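Local structure of putative prolyl-tRNA synthetase (Leishmania major, 5XIL) at residues T22-M26 against H346-K350; W41-V45 against V288-Q292. The protein probably catalyses ATP-dependent attachment of proline to tRNA(Pro), this chain carrying the class II catalytic core, the anticodon-binding domain and a zinc-bearing C-terminal domain. All blocks are in the same frame, centred on the assembly; numbering follows the deposited sequence. Where two conformers were deposited one is given.

Interaction 1 (T22-M26 against H346-K350)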
loop_
_atom_site.group_PDB
_atom_site.type_symbol
_atom_site.label_atom_id
_atom_site.label_comp_id
_atom_site.label_asym_id
_atom_site.label_seq_id
_atom_site.Cartn_x
_atom_site.Cartn_y
_atom_site.Cartn_z
ATOM N N THR A 22 -9.239 4.773 22.657
ATOM C CA THR A 22 -8.236 5.668 23.263
ATOM C C THR A 22 -7.212 4.908 24.080
ATOM O O THR A 22 -6.037 5.060 23.855
ATOM C CB THR A 22 -8.903 6.779 24.100
ATOM O OG1 THR A 22 -9.745 6.184 25.070
ATOM C CG2 THR A 22 -9.781 7.593 23.294
ATOM N N LYS A 23 -7.670 4.070 25.011
ATOM C CA LYS A 23 -6.797 3.281 25.893
ATOM C C LYS A 23 -6.007 2.246 25.132
ATOM O O LYS A 23 -4.901 1.975 25.483
ATOM C CB LYS A 23 -7.593 2.630 27.049
ATOM C CG LYS A 23 -7.943 3.598 28.172
ATOM C CD LYS A 23 -8.851 2.883 29.158
ATOM C CE LYS A 23 -8.961 3.546 30.524
ATOM N NZ LYS A 23 -10.078 2.890 31.309
ATOM N N ALA A 24 -6.537 1.721 24.029
ATOM C CA ALA A 24 -5.816 0.728 23.211
ATOM C C ALA A 24 -4.866 1.403 22.229
ATOM O O ALA A 24 -4.193 0.725 21.453
ATOM C CB ALA A 24 -6.781 -0.187 22.475
ATOM N N GLU A 25 -4.754 2.725 22.310
ATOM C CA GLU A 25 -3.857 3.483 21.433
ATOM C C GLU A 25 -4.156 3.370 19.971
ATOM O O GLU A 25 -3.241 3.326 19.189
ATOM C CB GLU A 25 -2.389 3.138 21.710
ATOM C CG GLU A 25 -2.091 3.415 23.158
ATOM C CD GLU A 25 -0.677 3.023 23.567
ATOM O OE1 GLU A 25 -0.123 1.982 23.128
ATOM O OE2 GLU A 25 -0.175 3.780 24.365
ATOM N N MET A 26 -5.443 3.307 19.606
ATOM C CA MET A 26 -5.855 3.213 18.266
ATOM C C MET A 26 -5.997 4.549 17.580
ATOM O O MET A 26 -5.676 4.663 16.412
ATOM C CB MET A 26 -7.147 2.426 18.120
ATOM C CG MET A 26 -6.905 0.972 18.516
ATOM S SD MET A 26 -8.351 -0.108 18.508
ATOM C CE MET A 26 -8.391 -0.720 16.847
ATOM N N HIS A 346 -2.537 -3.348 30.429
ATOM C CA HIS A 346 -2.228 -2.553 29.289
ATOM C C HIS A 346 -2.411 -3.333 27.985
ATOM O O HIS A 346 -3.043 -2.879 27.048
ATOM C CB HIS A 346 -0.790 -2.041 29.392
ATOM C CG HIS A 346 -0.290 -1.343 28.162
ATOM N ND1 HIS A 346 -0.609 -0.035 27.849
ATOM C CD2 HIS A 346 0.557 -1.763 27.183
ATOM C CE1 HIS A 346 -0.018 0.299 26.729
ATOM N NE2 HIS A 346 0.702 -0.724 26.312
ATOM N N TRP A 347 -1.797 -4.508 27.901
ATOM C CA TRP A 347 -1.931 -5.382 26.712
ATOM C C TRP A 347 -3.287 -6.066 26.602
ATOM O O TRP A 347 -3.723 -6.383 25.485
ATOM C CB TRP A 347 -0.789 -6.414 26.693
ATOM C CG TRP A 347 0.577 -5.690 26.513
ATOM C CD1 TRP A 347 1.544 -5.446 27.481
ATOM C CD2 TRP A 347 1.035 -5.015 25.328
ATOM N NE1 TRP A 347 2.546 -4.719 26.951
ATOM C CE2 TRP A 347 2.281 -4.437 25.635
ATOM C CE3 TRP A 347 0.547 -4.900 24.032
ATOM C CZ2 TRP A 347 3.029 -3.719 24.702
ATOM C CZ3 TRP A 347 1.318 -4.189 23.071
ATOM C CH2 TRP A 347 2.527 -3.613 23.419
ATOM N N GLU A 348 -3.946 -6.312 27.732
ATOM C CA GLU A 348 -5.322 -6.789 27.734
ATOM C C GLU A 348 -6.227 -5.790 27.064
ATOM O O GLU A 348 -7.061 -6.145 26.223
ATOM C CB GLU A 348 -5.823 -7.015 29.158
ATOM C CG GLU A 348 -7.229 -7.589 29.233
ATOM C CD GLU A 348 -7.515 -8.185 30.589
ATOM O OE1 GLU A 348 -7.885 -7.436 31.517
ATOM O OE2 GLU A 348 -7.321 -9.401 30.730
ATOM N N VAL A 349 -6.070 -4.537 27.458
ATOM C CA VAL A 349 -6.913 -3.515 26.900
ATOM C C VAL A 349 -6.700 -3.327 25.382
ATOM O O VAL A 349 -7.631 -3.008 24.617
ATOM C CB VAL A 349 -6.712 -2.201 27.656
ATOM C CG1 VAL A 349 -7.505 -1.096 26.960
ATOM C CG2 VAL A 349 -7.196 -2.381 29.112
ATOM N N LYS A 350 -5.447 -3.528 24.939
ATOM C CA LYS A 350 -5.100 -3.438 23.521
ATOM C C LYS A 350 -5.605 -4.609 22.784
ATOM O O LYS A 350 -5.822 -4.529 21.581
ATOM C CB LYS A 350 -3.600 -3.283 23.300
ATOM C CG LYS A 350 -3.080 -1.925 23.737
ATOM C CD LYS A 350 -1.565 -1.813 23.728
ATOM C CE LYS A 350 -1.037 -1.829 22.314
ATOM N NZ LYS A 350 -1.467 -0.538 21.675
HETATM O O HOH W 1 -4.006 -0.299 27.066
HETATM O O HOH W 2 1.695 -0.047 24.178
#

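Interaction 2 (W41-V45 against V288-Q292)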
loop_
_atom_site.group_PDB
_atom_site.type_symbol
_atom_site.label_atom_id
_atom_site.label_comp_id
_atom_site.label_asym_id
_atom_site.label_seq_id
_atom_site.Cartn_x
_atom_site.Cartn_y
_atom_site.Cartn_z
ATOM N N TRP A 41 -1.546 0.862 16.203
ATOM C CA TRP A 41 -2.266 -0.321 16.584
ATOM C C TRP A 41 -3.495 -0.568 15.725
ATOM O O TRP A 41 -3.882 -1.731 15.426
ATOM C CB TRP A 41 -2.628 -0.250 18.052
ATOM C CG TRP A 41 -3.110 -1.514 18.673
ATOM C CD1 TRP A 41 -4.373 -1.765 19.178
ATOM C CD2 TRP A 41 -2.339 -2.717 18.891
ATOM N NE1 TRP A 41 -4.416 -3.045 19.676
ATOM C CE2 TRP A 41 -3.201 -3.652 19.496
ATOM C CE3 TRP A 41 -1.007 -3.084 18.632
ATOM C CZ2 TRP A 41 -2.766 -4.947 19.860
ATOM C CZ3 TRP A 41 -0.572 -4.367 19.014
ATOM C CH2 TRP A 41 -1.462 -5.289 19.584
ATOM N N ALA A 42 -4.159 0.527 15.375
ATOM C CA ALA A 42 -5.239 0.477 14.427
ATOM C C ALA A 42 -4.810 0.485 12.942
ATOM O O ALA A 42 -5.346 -0.252 12.107
ATOM C CB ALA A 42 -6.198 1.599 14.687
ATOM N N TYR A 43 -3.885 1.373 12.582
ATOM C CA TYR A 43 -3.405 1.443 11.206
ATOM C C TYR A 43 -2.883 0.115 10.624
ATOM O O TYR A 43 -3.100 -0.173 9.452
ATOM C CB TYR A 43 -2.350 2.560 11.005
ATOM C CG TYR A 43 -2.237 2.908 9.533
ATOM C CD1 TYR A 43 -3.185 3.754 8.925
ATOM C CD2 TYR A 43 -1.316 2.275 8.703
ATOM C CE1 TYR A 43 -3.117 4.030 7.560
ATOM C CE2 TYR A 43 -1.250 2.564 7.331
ATOM C CZ TYR A 43 -2.166 3.457 6.799
ATOM O OH TYR A 43 -2.171 3.705 5.467
ATOM N N TYR A 44 -2.200 -0.680 11.440
ATOM C CA TYR A 44 -1.691 -1.994 11.016
ATOM C C TYR A 44 -2.815 -2.793 10.428
ATOM O O TYR A 44 -2.632 -3.540 9.445
ATOM C CB TYR A 44 -1.086 -2.779 12.158
ATOM C CG TYR A 44 -0.437 -4.009 11.702
ATOM C CD1 TYR A 44 0.830 -3.952 11.137
ATOM C CD2 TYR A 44 -1.056 -5.250 11.845
ATOM C CE1 TYR A 44 1.452 -5.123 10.672
ATOM C CE2 TYR A 44 -0.479 -6.421 11.384
ATOM C CZ TYR A 44 0.776 -6.351 10.792
ATOM O OH TYR A 44 1.373 -7.472 10.350
ATOM N N VAL A 45 -4.012 -2.629 11.019
ATOM C CA VAL A 45 -5.179 -3.344 10.462
ATOM C C VAL A 45 -5.458 -2.958 8.976
ATOM O O VAL A 45 -5.632 -3.801 8.157
ATOM C CB VAL A 45 -6.429 -3.161 11.339
ATOM C CG1 VAL A 45 -7.558 -3.912 10.741
ATOM C CG2 VAL A 45 -6.149 -3.605 12.758
ATOM N N VAL A 288 -4.665 -9.612 12.157
ATOM C CA VAL A 288 -4.372 -8.205 11.920
ATOM C C VAL A 288 -3.794 -7.548 13.153
ATOM O O VAL A 288 -3.779 -6.349 13.290
ATOM C CB VAL A 288 -5.661 -7.438 11.426
ATOM C CG1 VAL A 288 -6.127 -7.955 10.100
ATOM C CG2 VAL A 288 -6.791 -7.492 12.468
ATOM N N ALA A 289 -3.318 -8.351 14.079
ATOM C CA ALA A 289 -2.725 -7.837 15.302
ATOM C C ALA A 289 -1.238 -7.487 15.063
ATOM O O ALA A 289 -0.457 -8.364 14.684
ATOM C CB ALA A 289 -2.853 -8.822 16.471
ATOM N N SER A 290 -0.908 -6.221 15.301
ATOM C CA SER A 290 0.418 -5.737 15.013
ATOM C C SER A 290 1.421 -6.514 15.885
ATOM O O SER A 290 2.524 -6.860 15.429
ATOM C CB SER A 290 0.499 -4.266 15.366
ATOM O OG SER A 290 1.776 -3.843 15.056
ATOM N N THR A 291 1.055 -6.687 17.141
ATOM C CA THR A 291 1.682 -7.656 18.042
ATOM C C THR A 291 0.694 -8.776 18.299
ATOM O O THR A 291 -0.395 -8.528 18.753
ATOM C CB THR A 291 2.145 -7.013 19.334
ATOM O OG1 THR A 291 3.132 -6.062 18.987
ATOM C CG2 THR A 291 2.733 -8.046 20.340
ATOM N N GLN A 292 1.120 -10.014 18.054
ATOM C CA GLN A 292 0.254 -11.183 18.229
ATOM C C GLN A 292 0.491 -11.822 19.616
ATOM O O GLN A 292 -0.424 -12.375 20.235
ATOM C CB GLN A 292 0.583 -12.164 17.146
ATOM C CG GLN A 292 0.061 -11.764 15.758
ATOM C CD GLN A 292 0.481 -12.734 14.685
ATOM O OE1 GLN A 292 1.640 -13.143 14.611
ATOM N NE2 GLN A 292 -0.467 -13.166 13.877
HETATM O O HOH W 3 -2.915 -4.234 15.176
#

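Interaction 1 (T22-M26 against H346-K350)
The backbones come closest at Ala-24 and Lys-350, whose CA atoms lie 4.2 Å apart, so the end of helix 13-23 abuts the last turn of helix 340-350. The first helix finishes in a Schellman motif: Glu-25 turns out of the helix with a positive phi of 61°, and its N bonds to Thr-22 O at 3.1 Å. The second belongs to the anticodon-binding domain, where it leads into strand 354-358 of a mixed five-stranded sheet, so the contact ties the N-terminal helix to that domain. Lys-350 exploits the helix end. Its NZ donates to Ala-24 O at 3.0 Å, and also to Glu-25 OE1 at 3.2 Å as part of a salt bridge; one ammonium group thus serves a backbone carbonyl and a carboxylate on adjacent residues. Trp-41 contributes a cation-pi contact to the same lysine. Beside this polar cluster the segments pack closely: Val-349 points toward the opposing segment, setting its CG1 3.7 Å from Lys-23 CB, while Ala-24 CB rests against the main chain, 3.6 Å from Val-349 O. A small residue at position 24 suits this near approach of the main chains. The Lys-23 side chain leads away, and its NZ is held by Gly-4 O and by a salt bridge to Asp-19. Two waters complete the join. One donates to Lys-23 O at 2.9 Å and His-346 O at 2.8 Å; the other donates to Glu-25 OE1 at 2.9 Å and sits just 2.4 Å from His-346 NE2.

Interaction 2 (W41-V45 against V288-Q292)
This is a buried, mainly van der Waals contact between the early part of helix 40-60 and the loop that connects helix 267-276 to strand 293-297, the first strand in chain order of the anticodon-binding sheet. It therefore packs the connection between the catalytic and anticodon-binding parts of the synthetase against a helix, close to the second subunit: Glu-58 and Glu-63 of that subunit pack on Tyr-44 and Ser-290. Two aromatic side chains do most of the work. Tyr-44 points toward the loop and receives Ser-290 over one ring face in a CH-pi contact, with Ser-290 CA 3.8 Å from the ring centroid and 21° off its normal. At the edge of the same ring, Tyr-44 CD2 lies 3.3 Å from Val-288 O. Trp-41 starts out sideways, but its indole extends to the loop, where CZ3 reaches 3.4 Å from Thr-291 N and CE3 3.8 Å from Ser-290 CB. Val-45 adds an apolar touch, its CG2 4.0 Å from Val-288 CG2; both valines also pack on Met-272 of helix 267-276. Between the aromatic residues sits a water that donates to Trp-41 O at 2.7 Å and Val-288 O at 3.0 Å and accepts from Ser-290 N at 2.8 Å. Trp-41 O lies 4.5 Å from Val-45 N, too far for the usual helical bond, and turns to this water instead. Polar coupling of helix and loop thus runs through solvent, while direct cohesion rests on the Tyr-44 ring face, the Trp-41 indole and the valine methyl groups.

Overall arrangement
The two contacts lie side by side, their centres 11 Å apart, and both fasten the anticodon-binding part to the N-terminal region of the chain: interaction 1 through helix 340-350, interaction 2 through the loop entering strand 293-297. Trp-41 joins them directly, its NE1 2.8 Å from Lys-350 O in a probable hydrogen bond and its CD1 3.4 Å from Ala-24 O and 3.8 Å from Met-26 CG. Ala-42 CB, 3.6 Å from Met-26 O, extends the seam. Along the chain, 41-45 and 288-292 both fall between 22-26 and 346-350. Neither contact touches the magnesium site of Glu-219 and His-413 or the zinc cysteines.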